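Long-range contacts in MmeI (Methylophilus methylotrophus, PDB 5HR4), which is a Type IIL restriction-modification enzyme that binds DNA and probably methylates adenine on its exocyclic amino group using S-adenosyl-L-methionine: residues Y672-V677 and C690-G695; K713-R718 and S731-F736. All coordinates share one frame; numbering follows the deposited sequence.

Contact 1: residues Y672-V677 and C690-G695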
loop_
_atom_site.group_PDB
_atom_site.type_symbol
_atom_site.label_atom_id
_atom_site.label_comp_id
_atom_site.label_asym_id
_atom_site.label_seq_id
_atom_site.Cartn_x
_atom_site.Cartn_y
_atom_site.Cartn_z
ATOM N N TYR A 672 -39.379 -20.248 -11.423
ATOM C CA TYR A 672 -38.634 -19.005 -11.263
ATOM C C TYR A 672 -37.143 -19.194 -10.991
ATOM O O TYR A 672 -36.404 -18.204 -10.992
ATOM C CB TYR A 672 -39.256 -18.170 -10.135
ATOM C CG TYR A 672 -40.609 -17.629 -10.515
ATOM C CD1 TYR A 672 -40.765 -16.876 -11.670
ATOM C CD2 TYR A 672 -41.737 -17.912 -9.756
ATOM C CE1 TYR A 672 -42.003 -16.389 -12.049
ATOM C CE2 TYR A 672 -42.985 -17.430 -10.126
ATOM C CZ TYR A 672 -43.112 -16.666 -11.278
ATOM O OH TYR A 672 -44.344 -16.169 -11.665
ATOM N N PHE A 673 -36.688 -20.418 -10.747
ATOM C CA PHE A 673 -35.265 -20.680 -10.606
ATOM C C PHE A 673 -34.600 -20.699 -11.963
ATOM O O PHE A 673 -35.160 -21.193 -12.943
ATOM C CB PHE A 673 -35.014 -22.015 -9.915
ATOM C CG PHE A 673 -35.184 -21.957 -8.445
ATOM C CD1 PHE A 673 -36.421 -22.148 -7.883
ATOM C CD2 PHE A 673 -34.105 -21.688 -7.623
ATOM C CE1 PHE A 673 -36.580 -22.090 -6.523
ATOM C CE2 PHE A 673 -34.254 -21.621 -6.260
ATOM C CZ PHE A 673 -35.496 -21.822 -5.706
ATOM N N ARG A 674 -33.395 -20.155 -12.013
ATOM C CA ARG A 674 -32.572 -20.215 -13.205
ATOM C C ARG A 674 -31.130 -20.337 -12.737
ATOM O O ARG A 674 -30.809 -19.995 -11.592
ATOM C CB ARG A 674 -32.803 -18.984 -14.097
ATOM C CG ARG A 674 -34.128 -18.956 -14.899
ATOM C CD ARG A 674 -33.977 -17.914 -15.992
ATOM N NE ARG A 674 -35.053 -17.858 -16.977
ATOM C CZ ARG A 674 -35.201 -16.841 -17.828
ATOM N NH1 ARG A 674 -34.352 -15.817 -17.790
ATOM N NH2 ARG A 674 -36.197 -16.821 -18.700
ATOM N N ARG A 675 -30.267 -20.861 -13.618
ATOM C CA ARG A 675 -28.859 -21.067 -13.272
ATOM C C ARG A 675 -28.144 -19.736 -13.111
ATOM O O ARG A 675 -28.351 -18.801 -13.891
ATOM C CB ARG A 675 -28.139 -21.893 -14.343
ATOM C CG ARG A 675 -28.570 -23.344 -14.407
ATOM C CD ARG A 675 -28.001 -24.085 -15.619
ATOM N NE ARG A 675 -28.730 -25.331 -15.853
ATOM C CZ ARG A 675 -28.529 -26.458 -15.171
ATOM N NH1 ARG A 675 -27.612 -26.507 -14.211
ATOM N NH2 ARG A 675 -29.248 -27.537 -15.447
ATOM N N PHE A 676 -27.265 -19.661 -12.119
ATOM C CA PHE A 676 -26.568 -18.424 -11.784
ATOM C C PHE A 676 -25.073 -18.681 -11.851
ATOM O O PHE A 676 -24.568 -19.554 -11.139
ATOM C CB PHE A 676 -26.972 -17.971 -10.387
ATOM C CG PHE A 676 -26.453 -16.644 -9.999
ATOM C CD1 PHE A 676 -26.967 -15.490 -10.574
ATOM C CD2 PHE A 676 -25.503 -16.532 -9.000
ATOM C CE1 PHE A 676 -26.509 -14.234 -10.181
ATOM C CE2 PHE A 676 -25.028 -15.283 -8.603
ATOM C CZ PHE A 676 -25.542 -14.130 -9.193
ATOM N N VAL A 677 -24.366 -17.921 -12.690
ATOM C CA VAL A 677 -22.925 -18.094 -12.866
ATOM C C VAL A 677 -22.209 -16.774 -12.624
ATOM O O VAL A 677 -22.413 -15.802 -13.361
ATOM C CB VAL A 677 -22.576 -18.647 -14.261
ATOM N N CYS A 690 -30.339 -18.794 -8.910
ATOM C CA CYS A 690 -31.010 -17.601 -8.426
ATOM C C CYS A 690 -32.513 -17.689 -8.659
ATOM O O CYS A 690 -32.970 -18.346 -9.598
ATOM C CB CYS A 690 -30.471 -16.337 -9.102
ATOM S SG CYS A 690 -30.808 -16.184 -10.891
ATOM N N LEU A 691 -33.277 -17.029 -7.776
ATOM C CA LEU A 691 -34.679 -16.696 -8.015
ATOM C C LEU A 691 -34.737 -15.541 -9.000
ATOM O O LEU A 691 -34.378 -14.415 -8.647
ATOM C CB LEU A 691 -35.362 -16.283 -6.718
ATOM C CG LEU A 691 -36.317 -17.258 -6.034
ATOM C CD1 LEU A 691 -37.164 -18.008 -7.042
ATOM C CD2 LEU A 691 -35.487 -18.214 -5.271
ATOM N N TRP A 692 -35.201 -15.790 -10.226
ATOM C CA TRP A 692 -35.219 -14.753 -11.264
ATOM C C TRP A 692 -36.655 -14.267 -11.449
ATOM O O TRP A 692 -37.474 -14.932 -12.091
ATOM C CB TRP A 692 -34.620 -15.263 -12.569
ATOM C CG TRP A 692 -34.516 -14.201 -13.602
ATOM C CD1 TRP A 692 -35.300 -14.052 -14.709
ATOM C CD2 TRP A 692 -33.584 -13.118 -13.620
ATOM N NE1 TRP A 692 -34.908 -12.947 -15.425
ATOM C CE2 TRP A 692 -33.854 -12.353 -14.775
ATOM C CE3 TRP A 692 -32.535 -12.727 -12.779
ATOM C CZ2 TRP A 692 -33.117 -11.216 -15.107
ATOM C CZ3 TRP A 692 -31.800 -11.598 -13.111
ATOM C CH2 TRP A 692 -32.098 -10.856 -14.268
ATOM N N LEU A 693 -36.940 -13.075 -10.917
ATOM C CA LEU A 693 -38.294 -12.543 -10.820
ATOM C C LEU A 693 -38.578 -11.384 -11.762
ATOM O O LEU A 693 -39.704 -10.873 -11.754
ATOM C CB LEU A 693 -38.570 -12.111 -9.383
ATOM C CG LEU A 693 -38.311 -13.272 -8.428
ATOM C CD1 LEU A 693 -38.291 -12.805 -7.002
ATOM C CD2 LEU A 693 -39.370 -14.340 -8.633
ATOM N N ASP A 694 -37.605 -10.957 -12.575
ATOM C CA ASP A 694 -37.865 -9.962 -13.612
ATOM C C ASP A 694 -39.032 -10.424 -14.480
ATOM O O ASP A 694 -38.928 -11.425 -15.200
ATOM C CB ASP A 694 -36.617 -9.711 -14.474
ATOM C CG ASP A 694 -36.736 -8.451 -15.337
ATOM O OD1 ASP A 694 -37.215 -7.407 -14.832
ATOM O OD2 ASP A 694 -36.348 -8.502 -16.524
ATOM N N GLY A 695 -40.155 -9.717 -14.377
ATOM C CA GLY A 695 -41.338 -10.053 -15.138
ATOM C C GLY A 695 -42.098 -11.236 -14.575
ATOM O O GLY A 695 -42.543 -12.116 -15.323
#

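Contact 2: residues K713-R718 and S731-F736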
loop_
_atom_site.group_PDB
_atom_site.type_symbol
_atom_site.label_atom_id
_atom_site.label_comp_id
_atom_site.label_asym_id
_atom_site.label_seq_id
_atom_site.Cartn_x
_atom_site.Cartn_y
_atom_site.Cartn_z
ATOM N N LYS A 713 -36.817 -9.927 2.675
ATOM C CA LYS A 713 -35.450 -9.842 3.198
ATOM C C LYS A 713 -34.573 -8.973 2.306
ATOM O O LYS A 713 -33.745 -8.190 2.806
ATOM C CB LYS A 713 -34.845 -11.236 3.358
ATOM C CG LYS A 713 -34.636 -11.652 4.816
ATOM C CD LYS A 713 -35.346 -12.955 5.142
ATOM C CE LYS A 713 -35.207 -13.315 6.624
ATOM N NZ LYS A 713 -34.332 -14.518 6.857
ATOM N N VAL A 714 -34.763 -9.067 0.993
ATOM C CA VAL A 714 -34.062 -8.165 0.086
ATOM C C VAL A 714 -34.373 -6.724 0.447
ATOM O O VAL A 714 -33.465 -5.913 0.673
ATOM C CB VAL A 714 -34.424 -8.467 -1.380
ATOM C CG1 VAL A 714 -33.866 -7.395 -2.294
ATOM C CG2 VAL A 714 -33.903 -9.848 -1.793
ATOM N N GLN A 715 -35.666 -6.399 0.569
ATOM C CA GLN A 715 -36.092 -5.019 0.811
ATOM C C GLN A 715 -35.536 -4.462 2.120
ATOM O O GLN A 715 -35.105 -3.304 2.177
ATOM C CB GLN A 715 -37.619 -4.942 0.806
ATOM C CG GLN A 715 -38.145 -3.561 1.184
ATOM C CD GLN A 715 -39.571 -3.339 0.771
ATOM O OE1 GLN A 715 -40.498 -3.658 1.519
ATOM N NE2 GLN A 715 -39.763 -2.792 -0.431
ATOM N N GLU A 716 -35.541 -5.263 3.188
ATOM C CA GLU A 716 -35.031 -4.766 4.459
ATOM C C GLU A 716 -33.544 -4.508 4.380
ATOM O O GLU A 716 -33.055 -3.493 4.893
ATOM C CB GLU A 716 -35.344 -5.744 5.581
ATOM C CG GLU A 716 -36.770 -5.573 6.062
ATOM C CD GLU A 716 -37.396 -6.849 6.575
ATOM O OE1 GLU A 716 -36.721 -7.905 6.537
ATOM O OE2 GLU A 716 -38.570 -6.785 7.019
ATOM N N PHE A 717 -32.804 -5.418 3.741
ATOM C CA PHE A 717 -31.373 -5.208 3.578
ATOM C C PHE A 717 -31.124 -3.978 2.727
ATOM O O PHE A 717 -30.281 -3.132 3.069
ATOM C CB PHE A 717 -30.712 -6.450 2.962
ATOM C CG PHE A 717 -29.313 -6.209 2.440
ATOM C CD1 PHE A 717 -28.204 -6.365 3.272
ATOM C CD2 PHE A 717 -29.104 -5.817 1.119
ATOM C CE1 PHE A 717 -26.887 -6.131 2.789
ATOM C CE2 PHE A 717 -27.806 -5.585 0.630
ATOM C CZ PHE A 717 -26.698 -5.741 1.472
ATOM N N ARG A 718 -31.872 -3.842 1.623
ATOM C CA ARG A 718 -31.608 -2.719 0.731
ATOM C C ARG A 718 -31.872 -1.378 1.407
ATOM O O ARG A 718 -31.169 -0.404 1.121
ATOM C CB ARG A 718 -32.411 -2.865 -0.557
ATOM C CG ARG A 718 -31.530 -3.118 -1.780
ATOM C CD ARG A 718 -31.942 -4.333 -2.585
ATOM N NE ARG A 718 -32.657 -3.964 -3.798
ATOM C CZ ARG A 718 -32.852 -4.782 -4.833
ATOM N NH1 ARG A 718 -32.375 -6.024 -4.811
ATOM N NH2 ARG A 718 -33.518 -4.354 -5.903
ATOM N N SER A 731 -37.605 -0.513 -3.198
ATOM C CA SER A 731 -39.003 -0.454 -3.598
ATOM C C SER A 731 -39.260 -1.139 -4.943
ATOM O O SER A 731 -40.323 -0.930 -5.540
ATOM C CB SER A 731 -39.456 0.998 -3.665
ATOM O OG SER A 731 -38.683 1.681 -4.641
ATOM N N THR A 732 -38.285 -1.900 -5.446
ATOM C CA THR A 732 -38.484 -2.924 -6.474
ATOM C C THR A 732 -37.757 -4.153 -5.970
ATOM O O THR A 732 -36.716 -4.543 -6.513
ATOM C CB THR A 732 -37.934 -2.499 -7.834
ATOM O OG1 THR A 732 -36.694 -1.813 -7.623
ATOM C CG2 THR A 732 -38.900 -1.582 -8.553
ATOM N N PRO A 733 -38.238 -4.749 -4.878
ATOM C CA PRO A 733 -37.428 -5.742 -4.175
ATOM C C PRO A 733 -37.393 -7.109 -4.828
ATOM O O PRO A 733 -36.736 -7.998 -4.289
ATOM C CB PRO A 733 -38.108 -5.810 -2.807
ATOM C CG PRO A 733 -39.519 -5.602 -3.142
ATOM C CD PRO A 733 -39.517 -4.529 -4.191
ATOM N N MET A 734 -38.064 -7.346 -5.945
ATOM C CA MET A 734 -37.966 -8.670 -6.542
ATOM C C MET A 734 -37.093 -8.692 -7.784
ATOM O O MET A 734 -36.862 -9.761 -8.345
ATOM C CB MET A 734 -39.355 -9.242 -6.860
ATOM C CG MET A 734 -40.386 -8.291 -7.370
ATOM S SD MET A 734 -41.910 -9.239 -7.584
ATOM C CE MET A 734 -41.894 -9.561 -9.343
ATOM N N LYS A 735 -36.589 -7.546 -8.208
ATOM C CA LYS A 735 -35.745 -7.435 -9.375
ATOM C C LYS A 735 -34.327 -7.158 -8.909
ATOM O O LYS A 735 -34.122 -6.468 -7.908
ATOM C CB LYS A 735 -36.235 -6.317 -10.303
ATOM C CG LYS A 735 -37.518 -6.658 -11.045
ATOM C CD LYS A 735 -38.010 -5.507 -11.912
ATOM C CE LYS A 735 -39.510 -5.660 -12.208
ATOM N NZ LYS A 735 -40.393 -5.555 -10.990
ATOM N N PHE A 736 -33.354 -7.728 -9.623
ATOM C CA PHE A 736 -31.960 -7.430 -9.344
ATOM C C PHE A 736 -31.754 -5.921 -9.398
ATOM O O PHE A 736 -32.480 -5.200 -10.090
ATOM C CB PHE A 736 -31.028 -8.130 -10.356
ATOM C CG PHE A 736 -30.711 -9.584 -10.039
ATOM C CD1 PHE A 736 -31.537 -10.350 -9.234
ATOM C CD2 PHE A 736 -29.569 -10.183 -10.568
ATOM C CE1 PHE A 736 -31.239 -11.682 -8.960
ATOM C CE2 PHE A 736 -29.260 -11.524 -10.300
ATOM C CZ PHE A 736 -30.098 -12.268 -9.487
#

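Contact 1: residues Y672-V677 and C690-G695
Three backbone hydrogen bonds join Y672-V677 to C690-G695. R674 gives its N-H to C690 O and takes the N-H of C690 on its own O, and the two bonds, each 3.0 Å between N and O, run nearly along their C=O axes. The third is straighter: W692 N reaches Y672 O at 2.8 Å with 170° at the hydrogen. Side chains then sort to the two faces. On that of F673 and L691, a non-hydrogen-bonded pair, L691 CD1 stands over the F673 ring, 4.3 Å from its centroid and offset toward the rim, while CD2 meets F673 CZ at 3.6 Å. L691 CD1 also touches CB of Y672, whose ring has L693 CD2 over one face, the two side chains crossing at about a right angle.

Strands 673-677 and 688-691 are antiparallel neighbours in a mixed four-stranded sheet of the target recognition domain, with strand 653-655 beyond 688-691 and strand 770-771 beyond 673-677. On the face of R674 and C690, the thiol lies between the backbone N and carbonyl carbon (chi1 67°), which sets SG obliquely beside the F676 ring, 5.0 Å from its centroid, in a sulfur-aromatic contact. R674, extended from CG to NE, brings NH1 to 3.7 Å from W692 CD1; the guanidinium and indole planes are about 10° apart, but NH1 comes in obliquely and the groups do not stack.

Further out, F654 meets the F673 ring edge-to-face, and F736 does the same for W692. I770 packs against R674, F676, C690 and W692, and Y672 OH makes a weak hydrogen bond to E700 OE1.

Contact 2: residues K713-R718 and S731-F736
Q715 and P733 lie side by side and point the same way, the glutamine chain running along the proline ring. With CG anti to the backbone N (chi1 174°) and the chain extended beyond it, Q715 sets CB 3.7 Å from P733 CB and carries NE2 to 3.9 Å from P733 CG. The amide itself is held by A730 O, so its contact with the ring is packing. One turn of helix 705-719 thereby lies against the type I beta turn T732-K735, in the loop that follows helix 724-729 in the target recognition domain. V714 directs its CB toward the same turn and places CG1 3.5 Å from P733 O.

R718 approaches by another route. Its chain, bent at chi2 and chi3, delivers the guanidinium edge to the turn: NH2 donates to K735 O at 3.0 Å, with 167° at the hydrogen, and the acceptor lies close to the guanidinium plane. T732 O is also near, 3.3 Å from R718 NH2, but too poorly angled for a bond, and P733 CA sits over one face of the group. A second bond from NH2 goes to S729 O, which also accepts from T732 OG1, and NH1 reaches T647 O. An alanine in place of R718 would remove the guanidinium and with it the bonds to K735 O, S729 O and T647 O, and would probably loosen the link between helix and turn.

On the side of the helix that carries F717, that ring packs on a sugar of the bound DNA. The chemistry is that of a buried cation whose NH1 and NH2 are bonded to main-chain carbonyls of K735, S729 and T647, whose partial negative charges would be expected to favour the protonated arginine.

Overall arrangement
Contact 1 is the more buried, a strand-to-strand pairing inside a sheet, with main-chain hydrogen bonds flanked by aromatic and aliphatic side chains. Contact 2 is partly buried and joins a helix to an irregular loop, where one arginine supplies the hydrogen bond across the segments. No helix or strand is shared, yet both belong to the target recognition domain and their centres lie about 15 Å apart. They meet directly: D694 OD1 packs 3.6 Å from K735 CD, F676 CE1 touches the F736 ring, and L693 CB lies against M734 O. The loop of contact 2 thus borders contact 1, and both come near the bound DNA.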